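Long-range contacts in methyltransferase-like protein (PDB 4PNE), which catalyses a [4+2] cycloaddition in spinosyn biosynthesis on a fold like that of S-adenosylmethionine-dependent methyltransferases, and holds S-adenosyl-L-homocysteine in its cofactor pocket: residues 96-101 / 163-168; 117-122 / 143-148. All coordinates share one frame; numbering follows the deposited sequence.

How the interactions relate
Four neighbouring parallel strands in the order 144-148, 117-122, 95-99, 161-167 belong to the seven-stranded sheet of a Rossmann-like methyltransferase fold, and the two interactions are the outer pairings of this set. Interaction 2 is nested in the chain segment closed by interaction 1, and their centres lie about 9 Å apart. Between them strands 95-99 and 117-122 are joined directly, with Leu-96 N 2.8 Å from Gln-117 O and Asp-98 N 2.9 Å from Thr-119 O. S-adenosyl-L-homocysteine bridges both contacts at the C-terminal strand ends: interaction 1 takes its amino group through Gly-100 and Met-167, interaction 2 its ribose O2' through Thr-122.

Interaction 1: residues 96-101 / 163-168; sequences LLDVGC and AAWAMQ. With SAH (S-adenosyl-L-homocysteine), chain C.
Leu-97 of strand 96-99 lies between Ala-163 and Trp-165 of the parallel strand 163-167, its N donating to Ala-163 O and its O accepting from Trp-165 N; Val-99 N then donates to Trp-165 O, all at 2.9 to 3.0 Å. Past Val-99 the strands part and a water takes over: it donates to Asp-98 OD1 (2.8 Å) and Val-99 O and accepts from Met-167 N, so three polar groups share one molecule. Val-99 O has a second partner in Ser-169 OG. On the face carrying Leu-96, Asp-98 and Trp-165, the indole is sandwiched. Leu-96 CD2 sits 3.9 Å from the centroid of the five-membered ring as a CH-pi contact, while Met-167 CE covers the opposite face toward the rim. With CG anti to the backbone N (chi1 -177°), Asp-98 CG comes obliquely to within 3.6 Å of Trp-165 CE3, the carboxylate plane turned 72° from the indole. Trp-165 NE1 is satisfied by Thr-88 OG1. At the strand ends the amino N of S-adenosyl-L-homocysteine donates to Gly-100 O (2.7 Å) and Met-167 O (2.9 Å), joining the two segments through the ligand. Gly-100 has a positive phi (82°), and its bare CA leaves room for the ribose O4'. The splayed strand ends thus present two carbonyl oxygens to the amino group, which they would favour in its protonated, cationic form.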
loop_
_atom_site.group_PDB
_atom_site.type_symbol
_atom_site.label_atom_id
_atom_site.label_comp_id
_atom_site.label_asym_id
_atom_site.label_seq_id
_atom_site.Cartn_x
_atom_site.Cartn_y
_atom_site.Cartn_z
ATOM N N LEU A 96 5.794 -14.005 -5.043
ATOM C CA LEU A 96 5.212 -13.022 -4.148
ATOM C C LEU A 96 4.038 -12.295 -4.823
ATOM O O LEU A 96 4.182 -11.863 -5.976
ATOM C CB LEU A 96 6.291 -12.020 -3.722
ATOM C CG LEU A 96 5.897 -11.058 -2.613
ATOM C CD1 LEU A 96 7.066 -10.826 -1.678
ATOM C CD2 LEU A 96 5.441 -9.782 -3.234
ATOM N N LEU A 97 2.893 -12.187 -4.147
ATOM C CA LEU A 97 1.760 -11.404 -4.641
ATOM C C LEU A 97 1.768 -10.016 -3.995
ATOM O O LEU A 97 1.650 -9.910 -2.777
ATOM C CB LEU A 97 0.441 -12.116 -4.335
ATOM C CG LEU A 97 -0.865 -11.471 -4.784
ATOM C CD1 LEU A 97 -0.946 -11.444 -6.275
ATOM C CD2 LEU A 97 -2.046 -12.183 -4.146
ATOM N N ASP A 98 1.909 -8.981 -4.807
ATOM C CA ASP A 98 1.878 -7.587 -4.375
ATOM C C ASP A 98 0.432 -7.064 -4.554
ATOM O O ASP A 98 -0.005 -6.725 -5.648
ATOM C CB ASP A 98 2.957 -6.804 -5.192
ATOM C CG ASP A 98 3.086 -5.344 -4.789
ATOM O OD1 ASP A 98 2.481 -4.936 -3.793
ATOM O OD2 ASP A 98 3.808 -4.612 -5.512
ATOM N N VAL A 99 -0.314 -7.061 -3.466
ATOM C CA VAL A 99 -1.744 -6.801 -3.465
ATOM C C VAL A 99 -1.963 -5.296 -3.419
ATOM O O VAL A 99 -1.719 -4.670 -2.401
ATOM C CB VAL A 99 -2.424 -7.446 -2.284
ATOM C CG1 VAL A 99 -3.932 -7.110 -2.303
ATOM C CG2 VAL A 99 -2.210 -8.935 -2.318
ATOM N N GLY A 100 -2.345 -4.709 -4.534
ATOM C CA GLY A 100 -2.447 -3.266 -4.615
ATOM C C GLY A 100 -1.095 -2.627 -4.868
ATOM O O GLY A 100 -0.580 -1.903 -4.031
ATOM N N CYS A 101 -0.547 -2.854 -6.045
ATOM C CA CYS A 101 0.864 -2.652 -6.273
ATOM C C CYS A 101 1.220 -1.215 -6.681
ATOM O O CYS A 101 2.401 -0.926 -6.895
ATOM C CB CYS A 101 1.347 -3.643 -7.343
ATOM S SG CYS A 101 0.546 -3.401 -8.991
ATOM N N ALA A 163 4.649 -15.655 -0.496
ATOM C CA ALA A 163 4.527 -14.439 0.280
ATOM C C ALA A 163 3.604 -13.471 -0.408
ATOM O O ALA A 163 3.268 -13.633 -1.595
ATOM C CB ALA A 163 5.872 -13.796 0.488
ATOM N N ALA A 164 3.217 -12.456 0.343
ATOM C CA ALA A 164 2.398 -11.384 -0.155
ATOM C C ALA A 164 2.694 -10.089 0.559
ATOM O O ALA A 164 3.092 -10.105 1.718
ATOM C CB ALA A 164 0.947 -11.739 0.025
ATOM N N TRP A 165 2.445 -8.974 -0.122
ATOM C CA TRP A 165 2.427 -7.638 0.461
ATOM C C TRP A 165 1.011 -7.042 0.375
ATOM O O TRP A 165 0.328 -7.215 -0.617
ATOM C CB TRP A 165 3.355 -6.686 -0.258
ATOM C CG TRP A 165 4.766 -7.026 -0.278
ATOM C CD1 TRP A 165 5.425 -7.841 0.598
ATOM C CD2 TRP A 165 5.731 -6.598 -1.240
ATOM N NE1 TRP A 165 6.757 -7.900 0.268
ATOM C CE2 TRP A 165 6.963 -7.146 -0.861
ATOM C CE3 TRP A 165 5.681 -5.757 -2.365
ATOM C CZ2 TRP A 165 8.121 -6.940 -1.592
ATOM C CZ3 TRP A 165 6.833 -5.528 -3.069
ATOM C CH2 TRP A 165 8.036 -6.107 -2.690
ATOM N N ALA A 166 0.629 -6.233 1.366
ATOM C CA ALA A 166 -0.476 -5.298 1.200
ATOM C C ALA A 166 -0.023 -4.019 1.871
ATOM O O ALA A 166 -0.265 -3.820 3.061
ATOM C CB ALA A 166 -1.778 -5.814 1.789
ATOM N N MET A 167 0.702 -3.209 1.102
ATOM C CA MET A 167 1.230 -1.939 1.565
ATOM C C MET A 167 0.240 -0.858 1.223
ATOM O O MET A 167 0.167 -0.441 0.079
ATOM C CB MET A 167 2.601 -1.682 0.950
ATOM C CG MET A 167 3.738 -2.450 1.584
ATOM S SD MET A 167 5.398 -1.872 1.064
ATOM C CE MET A 167 5.507 -2.887 -0.386
ATOM N N GLN A 168 -0.564 -0.509 2.235
ATOM C CA GLN A 168 -1.628 0.491 2.190
ATOM C C GLN A 168 -2.676 0.221 1.104
ATOM O O GLN A 168 -3.106 1.117 0.370
ATOM C CB GLN A 168 -1.049 1.901 2.048
ATOM C CG GLN A 168 -0.477 2.423 3.313
ATOM C CD GLN A 168 0.178 3.784 3.136
ATOM O OE1 GLN A 168 1.350 3.955 3.465
ATOM N NE2 GLN A 168 -0.543 4.720 2.544
HETATM N N SAH C . 1.408 -0.849 -2.549
HETATM C CA SAH C . 1.628 0.312 -3.417
HETATM C CB SAH C . 0.386 1.166 -3.652
HETATM C CG SAH C . -0.482 1.521 -2.469
HETATM S SD SAH C . -1.774 2.676 -2.950
HETATM C C SAH C . 2.737 1.154 -2.848
HETATM O O SAH C . 3.279 1.988 -3.550
HETATM O OXT SAH C . 3.146 0.926 -1.706
HETATM C "C5'" SAH C . -3.161 1.512 -2.903
HETATM C "C4'" SAH C . -3.155 0.501 -4.040
HETATM O "O4'" SAH C . -4.136 -0.498 -3.792
HETATM C "C3'" SAH C . -3.504 1.086 -5.397
HETATM O "O3'" SAH C . -2.555 0.555 -6.303
HETATM C "C2'" SAH C . -4.912 0.578 -5.664
HETATM O "O2'" SAH C . -5.309 0.462 -7.029
HETATM C "C1'" SAH C . -4.867 -0.776 -4.958
HETATM N N9 SAH C . -6.210 -1.317 -4.677
HETATM C C8 SAH C . -7.290 -0.736 -4.096
HETATM N N7 SAH C . -8.326 -1.604 -4.090
HETATM C C5 SAH C . -7.910 -2.739 -4.684
HETATM C C6 SAH C . -8.535 -3.934 -4.971
HETATM N N6 SAH C . -9.796 -4.158 -4.630
HETATM N N1 SAH C . -7.834 -4.916 -5.573
HETATM C C2 SAH C . -6.514 -4.737 -5.930
HETATM N N3 SAH C . -5.898 -3.541 -5.697
HETATM C C4 SAH C . -6.586 -2.571 -5.054
HETATM O O HOH W 1 1.081 -3.871 -1.657
#

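Interaction 2: residues 117-122 / 143-148; sequences QITGIT and RVDFSC. With SAH (S-adenosyl-L-homocysteine), chain C.
Gln-117 lies against Arg-143 at the start of the pairing, its CA 3.3 Å from Arg-143 O, while the guanidinium of Arg-143 reaches away to Ala-111 O on helix 105-113. Ile-118 N donates to that same Arg-143 O, and Ile-118 O accepts from Asp-145 N. Ile-118 CB lies 4.0 Å from Val-144 CG1, and both residues rest on Ala-107 of helix 105-113. Thr-119 turns to the other face and runs alongside Asp-145. One oxygen of the Asp-145 carboxylate leans toward strand 117-122 because CG stands between the backbone N and the carbonyl carbon (chi1 75°), which brings Asp-145 OD1 within 3.3 Å of Ile-118 O, two acceptors that form no bond. At Gly-120 the backbone N bonds to Asp-145 O at 2.8 Å, almost straight at 177°, and Gly-120 O takes Ser-147 N. The missing side chain makes room for the Phe-146 ring, whose CD1 lies 4.0 Å from Gly-120 CA; Phe-146 also touches Ala-131 of helix 125-138. Ile-121 sets CG2 against Ser-147 OG, 3.7 Å apart. Thr-122 N closes the series on Ser-147 O at 3.2 Å. Thr-122 OG1, anti to the backbone N (chi1 172°), accepts from ribose O2' of S-adenosyl-L-homocysteine (2.8 Å) and is also hydrogen-bonded to Ser-124 N and Gln-127. This parallel pairing closes the beta-alpha-beta crossover through helix 125-138. Its regular backbone bonds carry Thr-122 to the strand end, where several bonds fix the hydroxyl that accepts from ribose O2'.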
loop_
_atom_site.group_PDB
_atom_site.type_symbol
_atom_site.label_atom_id
_atom_site.label_comp_id
_atom_site.label_asym_id
_atom_site.label_seq_id
_atom_site.Cartn_x
_atom_site.Cartn_y
_atom_site.Cartn_z
ATOM N N GLN A 117 9.934 -13.886 -8.189
ATOM C CA GLN A 117 8.872 -13.565 -9.123
ATOM C C GLN A 117 7.763 -12.837 -8.368
ATOM O O GLN A 117 7.205 -13.367 -7.404
ATOM C CB GLN A 117 8.336 -14.819 -9.813
ATOM C CG GLN A 117 9.227 -15.341 -10.949
ATOM C CD GLN A 117 10.339 -16.245 -10.443
ATOM O OE1 GLN A 117 10.129 -17.426 -10.219
ATOM N NE2 GLN A 117 11.530 -15.686 -10.259
ATOM N N ILE A 118 7.499 -11.592 -8.768
ATOM C CA ILE A 118 6.444 -10.790 -8.180
ATOM C C ILE A 118 5.321 -10.639 -9.174
ATOM O O ILE A 118 5.550 -10.242 -10.321
ATOM C CB ILE A 118 6.937 -9.414 -7.773
ATOM C CG1 ILE A 118 8.130 -9.521 -6.828
ATOM C CG2 ILE A 118 5.804 -8.667 -7.087
ATOM C CD1 ILE A 118 8.769 -8.164 -6.453
ATOM N N THR A 119 4.129 -10.997 -8.721
ATOM C CA THR A 119 2.873 -10.749 -9.402
ATOM C C THR A 119 2.274 -9.525 -8.719
ATOM O O THR A 119 1.850 -9.631 -7.592
ATOM C CB THR A 119 1.918 -11.957 -9.297
ATOM O OG1 THR A 119 2.539 -13.127 -9.889
ATOM C CG2 THR A 119 0.587 -11.678 -9.982
ATOM N N GLY A 120 2.205 -8.377 -9.397
ATOM C CA GLY A 120 1.618 -7.168 -8.833
ATOM C C GLY A 120 0.231 -6.952 -9.357
ATOM O O GLY A 120 0.040 -6.983 -10.569
ATOM N N ILE A 121 -0.748 -6.748 -8.493
ATOM C CA ILE A 121 -2.107 -6.511 -8.917
ATOM C C ILE A 121 -2.627 -5.163 -8.433
ATOM O O ILE A 121 -2.303 -4.714 -7.339
ATOM C CB ILE A 121 -3.072 -7.613 -8.451
ATOM C CG1 ILE A 121 -3.118 -7.726 -6.926
ATOM C CG2 ILE A 121 -2.641 -8.944 -9.029
ATOM C CD1 ILE A 121 -4.247 -8.636 -6.408
ATOM N N THR A 122 -3.398 -4.511 -9.290
ATOM C CA THR A 122 -4.027 -3.257 -8.949
ATOM C C THR A 122 -5.351 -3.161 -9.695
ATOM O O THR A 122 -5.542 -3.856 -10.677
ATOM C CB THR A 122 -3.141 -2.068 -9.287
ATOM O OG1 THR A 122 -3.894 -0.859 -9.090
ATOM C CG2 THR A 122 -2.642 -2.147 -10.734
ATOM N N ARG A 143 11.251 -10.786 -13.817
ATOM C CA ARG A 143 10.970 -10.985 -12.389
ATOM C C ARG A 143 9.634 -10.424 -11.953
ATOM O O ARG A 143 9.104 -10.851 -10.938
ATOM C CB ARG A 143 12.055 -10.366 -11.525
ATOM C CG ARG A 143 13.360 -11.104 -11.589
ATOM C CD ARG A 143 14.466 -10.395 -10.867
ATOM N NE ARG A 143 15.731 -11.128 -10.950
ATOM C CZ ARG A 143 16.862 -10.730 -10.392
ATOM N NH1 ARG A 143 16.897 -9.607 -9.650
ATOM N NH2 ARG A 143 17.949 -11.472 -10.511
ATOM N N VAL A 144 9.112 -9.406 -12.626
ATOM C CA VAL A 144 7.902 -8.761 -12.151
ATOM C C VAL A 144 6.914 -8.621 -13.283
ATOM O O VAL A 144 7.293 -8.183 -14.379
ATOM C CB VAL A 144 8.218 -7.361 -11.557
ATOM C CG1 VAL A 144 7.026 -6.817 -10.807
ATOM C CG2 VAL A 144 9.434 -7.432 -10.646
ATOM N N ASP A 145 5.662 -8.978 -13.037
ATOM C CA ASP A 145 4.593 -8.654 -13.974
ATOM C C ASP A 145 3.370 -8.105 -13.235
ATOM O O ASP A 145 3.152 -8.319 -12.032
ATOM C CB ASP A 145 4.203 -9.857 -14.816
ATOM C CG ASP A 145 3.409 -10.840 -14.053
ATOM O OD1 ASP A 145 3.871 -11.233 -12.965
ATOM O OD2 ASP A 145 2.322 -11.219 -14.536
ATOM N N PHE A 146 2.579 -7.357 -13.980
ATOM C CA PHE A 146 1.492 -6.585 -13.442
ATOM C C PHE A 146 0.212 -6.862 -14.168
ATOM O O PHE A 146 0.216 -6.992 -15.395
ATOM C CB PHE A 146 1.828 -5.107 -13.542
ATOM C CG PHE A 146 3.068 -4.740 -12.820
ATOM C CD1 PHE A 146 3.060 -4.565 -11.449
ATOM C CD2 PHE A 146 4.274 -4.597 -13.490
ATOM C CE1 PHE A 146 4.202 -4.244 -10.776
ATOM C CE2 PHE A 146 5.415 -4.272 -12.801
ATOM C CZ PHE A 146 5.375 -4.090 -11.441
ATOM N N SER A 147 -0.879 -6.921 -13.410
ATOM C CA SER A 147 -2.197 -7.141 -13.948
ATOM C C SER A 147 -3.294 -6.404 -13.218
ATOM O O SER A 147 -3.153 -6.037 -12.035
ATOM C CB SER A 147 -2.527 -8.635 -13.965
ATOM O OG SER A 147 -2.414 -9.188 -12.686
ATOM N N CYS A 148 -4.396 -6.204 -13.926
ATOM C CA CYS A 148 -5.574 -5.567 -13.374
ATOM C C CYS A 148 -6.476 -6.627 -12.782
ATOM O O CYS A 148 -7.240 -7.268 -13.502
ATOM C CB CYS A 148 -6.329 -4.784 -14.445
ATOM S SG CYS A 148 -7.585 -3.677 -13.774
HETATM N N SAH C . 1.408 -0.849 -2.549
HETATM C CA SAH C . 1.628 0.312 -3.417
HETATM C CB SAH C . 0.386 1.166 -3.652
HETATM C CG SAH C . -0.482 1.521 -2.469
HETATM S SD SAH C . -1.774 2.676 -2.950
HETATM C C SAH C . 2.737 1.154 -2.848
HETATM O O SAH C . 3.279 1.988 -3.550
HETATM O OXT SAH C . 3.146 0.926 -1.706
HETATM C "C5'" SAH C . -3.161 1.512 -2.903
HETATM C "C4'" SAH C . -3.155 0.501 -4.040
HETATM O "O4'" SAH C . -4.136 -0.498 -3.792
HETATM C "C3'" SAH C . -3.504 1.086 -5.397
HETATM O "O3'" SAH C . -2.555 0.555 -6.303
HETATM C "C2'" SAH C . -4.912 0.578 -5.664
HETATM O "O2'" SAH C . -5.309 0.462 -7.029
HETATM C "C1'" SAH C . -4.867 -0.776 -4.958
HETATM N N9 SAH C . -6.210 -1.317 -4.677
HETATM C C8 SAH C . -7.290 -0.736 -4.096
HETATM N N7 SAH C . -8.326 -1.604 -4.090
HETATM C C5 SAH C . -7.910 -2.739 -4.684
HETATM C C6 SAH C . -8.535 -3.934 -4.971
HETATM N N6 SAH C . -9.796 -4.158 -4.630
HETATM N N1 SAH C . -7.834 -4.916 -5.573
HETATM C C2 SAH C . -6.514 -4.737 -5.930
HETATM N N3 SAH C . -5.898 -3.541 -5.697
HETATM C C4 SAH C . -6.586 -2.571 -5.054
#